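Local coordinates for ABC transporter substrate-binding protein (Rhizobium radiobacter, PDB 6TFX) that binds the mannityl-opine mannopinic acid as the solute-binding protein of an ABC transporter, probably delivering it for import into the bacterium, at residues A[2-14]-A[215-227]. Sequence-based numbering, arbitrary orientation. Where two conformers were deposited one is given.
With N72 ((2~{R})-2-[[(3~{R},4~{R},5~{S})-3,4,5,6-tetrakis(oxidanyl)-2-oxidanylidene-hexyl]amino]pentanedioic acid), chain C.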
ATOM      1  N   ALA A   2      21.984  24.360  -4.756  1.00 50.05           N
ATOM      2  CA  ALA A   2      22.849  23.560  -5.623  1.00 48.92           C
ATOM      3  C   ALA A   2      22.102  23.158  -6.901  1.00 47.76           C
ATOM      4  O   ALA A   2      21.329  23.962  -7.434  1.00 47.52           O
ATOM      5  CB  ALA A   2      23.317  22.324  -4.866  1.00 49.46           C
ATOM      6  N   LYS A   3      22.313  21.911  -7.371  1.00 38.59           N
ATOM      7  CA  LYS A   3      21.622  21.344  -8.526  1.00 35.83           C
ATOM      8  C   LYS A   3      20.108  21.277  -8.276  1.00 33.59           C
ATOM      9  O   LYS A   3      19.656  21.446  -7.138  1.00 31.58           O
ATOM     10  CB  LYS A   3      22.192  19.966  -8.883  1.00 38.20           C
ATOM     11  CG  LYS A   3      22.014  18.895  -7.813  1.00 39.67           C
ATOM     12  CD  LYS A   3      22.789  17.660  -8.174  1.00 48.48           C
ATOM     13  CE  LYS A   3      22.290  16.435  -7.462  1.00 53.65           C
ATOM     14  NZ  LYS A   3      23.143  15.267  -7.788  1.00 60.47           N
ATOM     15  N   THR A   4      19.326  21.089  -9.342  1.00 28.53           N
ATOM     16  CA  THR A   4      17.865  21.039  -9.221  1.00 27.09           C
ATOM     17  C   THR A   4      17.279  19.749  -9.834  1.00 28.40           C
ATOM     18  O   THR A   4      16.064  19.625  -9.917  1.00 27.57           O
ATOM     19  CB  THR A   4      17.218  22.300  -9.837  1.00 34.02           C
ATOM     20  OG1 THR A   4      17.500  22.301 -11.243  1.00 34.62           O
ATOM     21  CG2 THR A   4      17.676  23.613  -9.165  1.00 33.11           C
ATOM     22  N   GLU A   5      18.136  18.806 -10.264  1.00 24.93           N
ATOM     23  CA  GLU A   5      17.687  17.546 -10.855  1.00 24.82           C
ATOM     24  C   GLU A   5      17.948  16.405  -9.866  1.00 27.87           C
ATOM     25  O   GLU A   5      19.097  16.225  -9.440  1.00 29.10           O
ATOM     26  CB  GLU A   5      18.396  17.274 -12.193  1.00 27.03           C
ATOM     27  CG  GLU A   5      18.185  18.386 -13.216  1.00 38.56           C
ATOM     28  CD  GLU A   5      18.584  18.111 -14.654  1.00 58.70           C
ATOM     29  OE1 GLU A   5      19.346  17.148 -14.902  1.00 63.27           O
ATOM     30  OE2 GLU A   5      18.135  18.874 -15.538  1.00 50.80           O
ATOM     31  N   LEU A   6      16.878  15.667  -9.506  1.00 23.01           N
ATOM     32  CA  LEU A   6      16.959  14.537  -8.574  0.50 21.72           C
ATOM     33  C   LEU A   6      16.832  13.221  -9.334  1.00 25.24           C
ATOM     34  O   LEU A   6      15.888  13.041 -10.096  1.00 26.15           O
ATOM     35  CB  LEU A   6      15.852  14.622  -7.506  0.50 20.55           C
ATOM     36  CG  LEU A   6      15.957  13.644  -6.316  0.50 23.68           C
ATOM     37  CD1 LEU A   6      15.296  14.218  -5.091  0.50 22.81           C
ATOM     38  CD2 LEU A   6      15.299  12.308  -6.627  0.50 26.01           C
ATOM     39  N   SER A   7      17.791  12.289  -9.117  1.00 20.04           N
ATOM     40  CA  SER A   7      17.748  10.974  -9.743  1.00 18.62           C
ATOM     41  C   SER A   7      17.478   9.964  -8.621  1.00 21.73           C
ATOM     42  O   SER A   7      18.167   9.976  -7.588  1.00 21.20           O
ATOM     43  CB  SER A   7      19.048  10.628 -10.463  1.00 25.40           C
ATOM     44  OG  SER A   7      19.229  11.479 -11.582  1.00 37.22           O
ATOM     45  N   MET A   8      16.492   9.084  -8.828  1.00 19.49           N
ATOM     46  CA  MET A   8      16.163   8.057  -7.833  1.00 20.51           C
ATOM     47  C   MET A   8      16.019   6.686  -8.460  1.00 23.91           C
ATOM     48  O   MET A   8      15.454   6.574  -9.547  1.00 22.92           O
ATOM     49  CB  MET A   8      14.942   8.426  -7.001  1.00 22.64           C
ATOM     50  CG  MET A   8      13.726   8.764  -7.791  1.00 25.42           C
ATOM     51  SD  MET A   8      12.433   9.494  -6.724  1.00 28.41           S
ATOM     52  CE  MET A   8      12.125   8.197  -5.608  1.00 21.10           C
ATOM     53  N   GLY A   9      16.552   5.671  -7.781  1.00 19.95           N
ATOM     54  CA  GLY A   9      16.523   4.297  -8.266  1.00 19.58           C
ATOM     55  C   GLY A   9      15.564   3.496  -7.420  1.00 22.31           C
ATOM     56  O   GLY A   9      15.671   3.519  -6.193  1.00 20.76           O
ATOM     57  N   VAL A  10      14.618   2.795  -8.069  1.00 18.15           N
ATOM     58  CA  VAL A  10      13.570   2.056  -7.363  1.00 17.92           C
ATOM     59  C   VAL A  10      13.526   0.600  -7.744  1.00 20.90           C
ATOM     60  O   VAL A  10      14.013   0.221  -8.808  1.00 20.42           O
ATOM     61  CB  VAL A  10      12.178   2.726  -7.516  1.00 21.05           C
ATOM     62  CG1 VAL A  10      12.243   4.228  -7.178  1.00 20.59           C
ATOM     63  CG2 VAL A  10      11.610   2.513  -8.921  1.00 21.08           C
ATOM     64  N   ALA A  11      12.915  -0.220  -6.863  1.00 18.66           N
ATOM     65  CA  ALA A  11      12.770  -1.662  -7.072  1.00 20.49           C
ATOM     66  C   ALA A  11      11.473  -1.892  -7.836  1.00 23.30           C
ATOM     67  O   ALA A  11      10.447  -2.276  -7.268  1.00 22.38           O
ATOM     68  CB  ALA A  11      12.741  -2.392  -5.738  1.00 21.67           C
ATOM     69  N   SER A  12      11.519  -1.609  -9.113  1.00 21.04           N
ATOM     70  CA  SER A  12      10.399  -1.786 -10.036  1.00 19.46           C
ATOM     71  C   SER A  12      10.965  -1.954 -11.422  1.00 22.34           C
ATOM     72  O   SER A  12      12.052  -1.445 -11.714  1.00 22.25           O
ATOM     73  CB  SER A  12       9.484  -0.564 -10.016  1.00 20.40           C
ATOM     74  OG  SER A  12       8.425  -0.726 -10.945  1.00 25.91           O
ATOM     75  N   GLU A  13      10.223  -2.647 -12.284  1.00 20.37           N
ATOM     76  CA  GLU A  13      10.626  -2.881 -13.664  1.00 21.12           C
ATOM     77  C   GLU A  13       9.990  -1.896 -14.628  1.00 24.09           C
ATOM     78  O   GLU A  13      10.579  -1.648 -15.687  1.00 24.50           O
ATOM     79  CB  GLU A  13      10.355  -4.341 -14.088  1.00 21.99           C
ATOM     80  CG  GLU A  13      11.120  -5.344 -13.221  1.00 29.22           C
ATOM     81  CD  GLU A  13      11.175  -6.784 -13.706  1.00 53.01           C
ATOM     82  OE1 GLU A  13      11.355  -6.983 -14.930  1.00 45.76           O
ATOM     83  OE2 GLU A  13      11.033  -7.714 -12.869  1.00 37.84           O
ATOM     84  N   ASP A  14       8.814  -1.302 -14.274  1.00 20.89           N
ATOM     85  CA  ASP A  14       8.129  -0.365 -15.176  1.00 20.75           C
ATOM     86  C   ASP A  14       6.915   0.250 -14.489  1.00 23.55           C
ATOM     87  O   ASP A  14       6.575  -0.127 -13.367  1.00 23.15           O
ATOM     88  CB  ASP A  14       7.627  -1.129 -16.442  1.00 22.64           C
ATOM     89  CG  ASP A  14       7.343  -0.330 -17.720  1.00 35.52           C
ATOM     90  OD1 ASP A  14       7.621   0.906 -17.744  1.00 32.93           O
ATOM     91  OD2 ASP A  14       6.839  -0.933 -18.697  1.00 46.54           O
ATOM     92  N   GLU A 215      26.348   4.151  -5.396  1.00 31.07           N
ATOM     93  CA  GLU A 215      27.727   4.382  -4.940  1.00 33.51           C
ATOM     94  C   GLU A 215      28.566   5.151  -5.961  1.00 40.02           C
ATOM     95  O   GLU A 215      29.453   5.900  -5.553  1.00 40.75           O
ATOM     96  CB  GLU A 215      28.427   3.090  -4.472  1.00 35.92           C
ATOM     97  CG  GLU A 215      28.660   2.015  -5.517  1.00 51.12           C
ATOM     98  CD  GLU A 215      29.149   0.700  -4.935  1.00 80.79           C
ATOM     99  OE1 GLU A 215      30.368   0.424  -5.024  1.00 78.46           O
ATOM    100  OE2 GLU A 215      28.313  -0.053  -4.386  1.00 75.49           O
ATOM    101  N   SER A 216      28.256   5.015  -7.269  1.00 37.51           N
ATOM    102  CA  SER A 216      28.963   5.719  -8.347  1.00 38.53           C
ATOM    103  C   SER A 216      28.523   7.187  -8.512  1.00 42.65           C
ATOM    104  O   SER A 216      29.095   7.907  -9.333  1.00 44.78           O
ATOM    105  CB  SER A 216      28.808   4.969  -9.667  1.00 43.42           C
ATOM    106  OG  SER A 216      27.469   5.024 -10.127  1.00 55.96           O
ATOM    107  N   GLY A 217      27.520   7.605  -7.748  1.00 37.17           N
ATOM    108  CA  GLY A 217      26.983   8.961  -7.788  1.00 36.81           C
ATOM    109  C   GLY A 217      25.945   9.205  -8.866  1.00 38.32           C
ATOM    110  O   GLY A 217      25.618  10.357  -9.146  1.00 39.71           O
ATOM    111  N   GLU A 218      25.414   8.137  -9.490  1.00 31.24           N
ATOM    112  CA  GLU A 218      24.378   8.280 -10.525  1.00 30.74           C
ATOM    113  C   GLU A 218      23.011   8.579  -9.881  1.00 32.40           C
ATOM    114  O   GLU A 218      22.130   9.139 -10.536  1.00 32.58           O
ATOM    115  CB  GLU A 218      24.222   6.987 -11.345  1.00 32.27           C
ATOM    116  CG  GLU A 218      25.377   6.650 -12.268  1.00 41.15           C
ATOM    117  CD  GLU A 218      25.300   5.260 -12.873  1.00 62.86           C
ATOM    118  OE1 GLU A 218      24.179   4.801 -13.199  1.00 55.75           O
ATOM    119  OE2 GLU A 218      26.372   4.629 -13.019  1.00 52.88           O
ATOM    120  N   LEU A 219      22.819   8.146  -8.625  1.00 26.45           N
ATOM    121  CA  LEU A 219      21.544   8.322  -7.921  1.00 22.98           C
ATOM    122  C   LEU A 219      21.708   9.156  -6.677  1.00 25.66           C
ATOM    123  O   LEU A 219      22.660   8.969  -5.917  1.00 24.42           O
ATOM    124  CB  LEU A 219      20.928   6.952  -7.503  1.00 21.63           C
ATOM    125  CG  LEU A 219      20.695   5.889  -8.580  1.00 24.47           C
ATOM    126  CD1 LEU A 219      20.286   4.552  -7.950  1.00 23.58           C
ATOM    127  CD2 LEU A 219      19.664   6.347  -9.596  1.00 25.27           C
ATOM    128  N   ASP A 220      20.739  10.028  -6.421  1.00 21.66           N
ATOM    129  CA  ASP A 220      20.713  10.791  -5.182  1.00 20.75           C
ATOM    130  C   ASP A 220      19.940  10.007  -4.113  1.00 23.26           C
ATOM    131  O   ASP A 220      20.119  10.238  -2.913  1.00 22.50           O
ATOM    132  CB  ASP A 220      20.036  12.136  -5.426  1.00 21.33           C
ATOM    133  CG  ASP A 220      20.746  12.921  -6.513  1.00 26.13           C
ATOM    134  OD1 ASP A 220      21.933  13.280  -6.306  1.00 28.26           O
ATOM    135  OD2 ASP A 220      20.120  13.161  -7.584  1.00 26.43           O
ATOM    136  N   VAL A 221      19.037   9.129  -4.558  1.00 20.08           N
ATOM    137  CA  VAL A 221      18.194   8.313  -3.674  1.00 19.61           C
ATOM    138  C   VAL A 221      18.117   6.919  -4.245  1.00 21.84           C
ATOM    139  O   VAL A 221      17.954   6.760  -5.452  1.00 21.15           O
ATOM    140  CB  VAL A 221      16.750   8.903  -3.586  1.00 23.34           C
ATOM    141  CG1 VAL A 221      15.804   8.006  -2.768  1.00 23.28           C
ATOM    142  CG2 VAL A 221      16.760  10.307  -3.023  1.00 23.56           C
ATOM    143  N   GLU A 222      18.147   5.903  -3.373  1.00 20.04           N
ATOM    144  CA  GLU A 222      17.930   4.539  -3.837  1.00 18.76           C
ATOM    145  C   GLU A 222      17.087   3.764  -2.852  1.00 20.41           C
ATOM    146  O   GLU A 222      17.244   3.920  -1.632  1.00 20.73           O
ATOM    147  CB  GLU A 222      19.230   3.794  -4.155  1.00 20.87           C
ATOM    148  CG  GLU A 222      20.014   3.344  -2.931  1.00 27.84           C
ATOM    149  CD  GLU A 222      20.859   2.093  -3.081  1.00 34.20           C
ATOM    150  OE1 GLU A 222      21.813   1.942  -2.288  1.00 35.75           O
ATOM    151  OE2 GLU A 222      20.572   1.263  -3.972  1.00 34.15           O
ATOM    152  N   GLN A 223      16.171   2.966  -3.376  1.00 17.25           N
ATOM    153  CA  GLN A 223      15.382   2.083  -2.523  1.00 15.98           C
ATOM    154  C   GLN A 223      16.319   1.001  -1.990  1.00 20.33           C
ATOM    155  O   GLN A 223      17.189   0.490  -2.721  1.00 20.24           O
ATOM    156  CB  GLN A 223      14.247   1.446  -3.324  1.00 16.09           C
ATOM    157  CG  GLN A 223      13.295   0.612  -2.461  1.00 18.53           C
ATOM    158  CD  GLN A 223      12.047   0.222  -3.193  1.00 22.78           C
ATOM    159  OE1 GLN A 223      11.837   0.569  -4.368  1.00 19.43           O
ATOM    160  NE2 GLN A 223      11.156  -0.504  -2.492  1.00 25.41           N
ATOM    161  N   GLY A 224      16.134   0.660  -0.730  1.00 17.87           N
ATOM    162  CA  GLY A 224      16.939  -0.366  -0.105  1.00 19.25           C
ATOM    163  C   GLY A 224      16.181  -1.664  -0.057  1.00 23.82           C
ATOM    164  O   GLY A 224      15.305  -1.918  -0.889  1.00 22.84           O
ATOM    165  N   ASN A 225      16.515  -2.497   0.920  1.00 21.44           N
ATOM    166  CA  ASN A 225      15.762  -3.727   1.131  1.00 20.25           C
ATOM    167  C   ASN A 225      15.620  -3.948   2.645  1.00 22.25           C
ATOM    168  O   ASN A 225      15.935  -3.045   3.439  1.00 20.62           O
ATOM    169  CB  ASN A 225      16.392  -4.915   0.397  1.00 22.47           C
ATOM    170  CG  ASN A 225      17.729  -5.344   0.937  1.00 34.68           C
ATOM    171  OD1 ASN A 225      18.127  -4.994   2.059  1.00 26.60           O
ATOM    172  ND2 ASN A 225      18.436  -6.161   0.157  1.00 36.84           N
ATOM    173  N   GLN A 226      15.118  -5.118   3.042  1.00 19.14           N
ATOM    174  CA  GLN A 226      14.844  -5.381   4.475  1.00 18.37           C
ATOM    175  C   GLN A 226      16.017  -5.979   5.240  1.00 23.48           C
ATOM    176  O   GLN A 226      15.910  -6.222   6.448  1.00 23.67           O
ATOM    177  CB  GLN A 226      13.620  -6.299   4.591  1.00 17.30           C
ATOM    178  CG  GLN A 226      12.324  -5.695   4.037  1.00 19.35           C
ATOM    179  CD  GLN A 226      12.268  -5.669   2.519  1.00 23.55           C
ATOM    180  OE1 GLN A 226      12.664  -6.627   1.836  1.00 24.66           O
ATOM    181  NE2 GLN A 226      11.814  -4.552   1.967  1.00 25.38           N
ATOM    182  N   ASP A 227      17.121  -6.227   4.548  1.00 21.24           N
ATOM    183  CA  ASP A 227      18.302  -6.872   5.122  1.00 21.66           C
ATOM    184  C   ASP A 227      19.200  -5.892   5.879  1.00 24.96           C
ATOM    185  O   ASP A 227      19.651  -4.890   5.316  1.00 25.28           O
ATOM    186  CB  ASP A 227      19.082  -7.580   4.009  1.00 24.09           C
ATOM    187  CG  ASP A 227      20.148  -8.566   4.460  1.00 43.90           C
ATOM    188  OD1 ASP A 227      20.574  -8.493   5.635  1.00 45.56           O
ATOM    189  OD2 ASP A 227      20.565  -9.405   3.630  1.00 53.80           O
TER
HETATM  190  OAB N72 C 601      10.202  -8.163   2.185  1.00 21.50           O
HETATM  191  CAF N72 C 601       8.799  -7.870   2.038  1.00 20.18           C
HETATM  192  CAG N72 C 601       8.377  -7.027   0.788  1.00 24.02           C
HETATM  193  OAC N72 C 601       9.445  -6.384   0.170  1.00 19.48           O
HETATM  194  CAH N72 C 601       7.085  -6.252   1.054  1.00 18.82           C
HETATM  195  OAM N72 C 601       6.591  -6.076   2.327  1.00 15.25           O
HETATM  196  CAI N72 C 601       6.596  -4.876   0.647  1.00 24.60           C
HETATM  197  OAD N72 C 601       7.678  -3.978   0.527  1.00 17.85           O
HETATM  198  CAJ N72 C 601       5.592  -4.936  -0.478  1.00 17.64           C
HETATM  199  OAE N72 C 601       4.932  -5.996  -0.627  1.00 16.87           O
HETATM  200  CAK N72 C 601       5.435  -3.734  -1.452  1.00 16.54           C
HETATM  201  N   N72 C 601       4.163  -3.077  -1.269  1.00 16.42           N
HETATM  202  CA  N72 C 601       3.171  -3.063  -2.277  1.00 24.14           C
HETATM  203  C   N72 C 601       3.321  -3.993  -3.448  1.00 18.56           C
HETATM  204  O   N72 C 601       2.900  -5.195  -3.680  1.00 16.41           O
HETATM  205  CB  N72 C 601       1.782  -3.014  -1.634  1.00 20.82           C
HETATM  206  CG  N72 C 601       0.570  -3.516  -2.419  1.00 16.80           C
HETATM  207  CD  N72 C 601      -0.738  -2.829  -2.019  1.00 18.84           C
HETATM  208  OE1 N72 C 601      -0.761  -1.631  -1.587  1.00 17.16           O
HETATM  209  OE2 N72 C 601      -1.806  -3.468  -2.142  1.00 16.65           O
HETATM  210  OXT N72 C 601       3.946  -3.290  -4.264  1.00 17.33           O
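Asp220 reaches across to Lys3 and Ser7, and with one carboxylate continues the strand pairing past its N-terminal end. Its CB points toward the 2-14 segment, 3.6 Å from Ser7 O, and CG, anti to the carbonyl carbon (chi1 -58°), carries the carboxylate between Lys3 and Ser7, with Lys3 NZ 3.6 Å from CG. The oxygens divide the work: OD2 turns its anti lone pair to the backbone N of Ser7 (2.9 Å, N-H...O angle 169°), while OD1 receives Lys3 NZ at 2.8 Å on its syn side, a salt bridge slightly out of the carboxylate plane. Ser7 O in turn accepts from the backbone N of both Asp220 and Val221. From here strands 5-10 and 221-223 run parallel, with Gly9 N bonded to Val221 O and Gln223 N to Gly9 O; they are neighbours in a mixed sheet of this periplasmic-binding-protein fold, where strand 198-203 flanks 5-10 on its other edge. Met8 and Val221 meet CB to CB on one face, at 3.9 Å. On the other, the Leu219 methyls cover the Gly9 backbone, CD1 lying 3.8 Å from its CA. At the C-terminal end of strand 221-223, the extended Gln223 side chain lays its amide alongside Ala11, whose backbone N donates to OE1 (2.8 Å) from above the carbonyl plane.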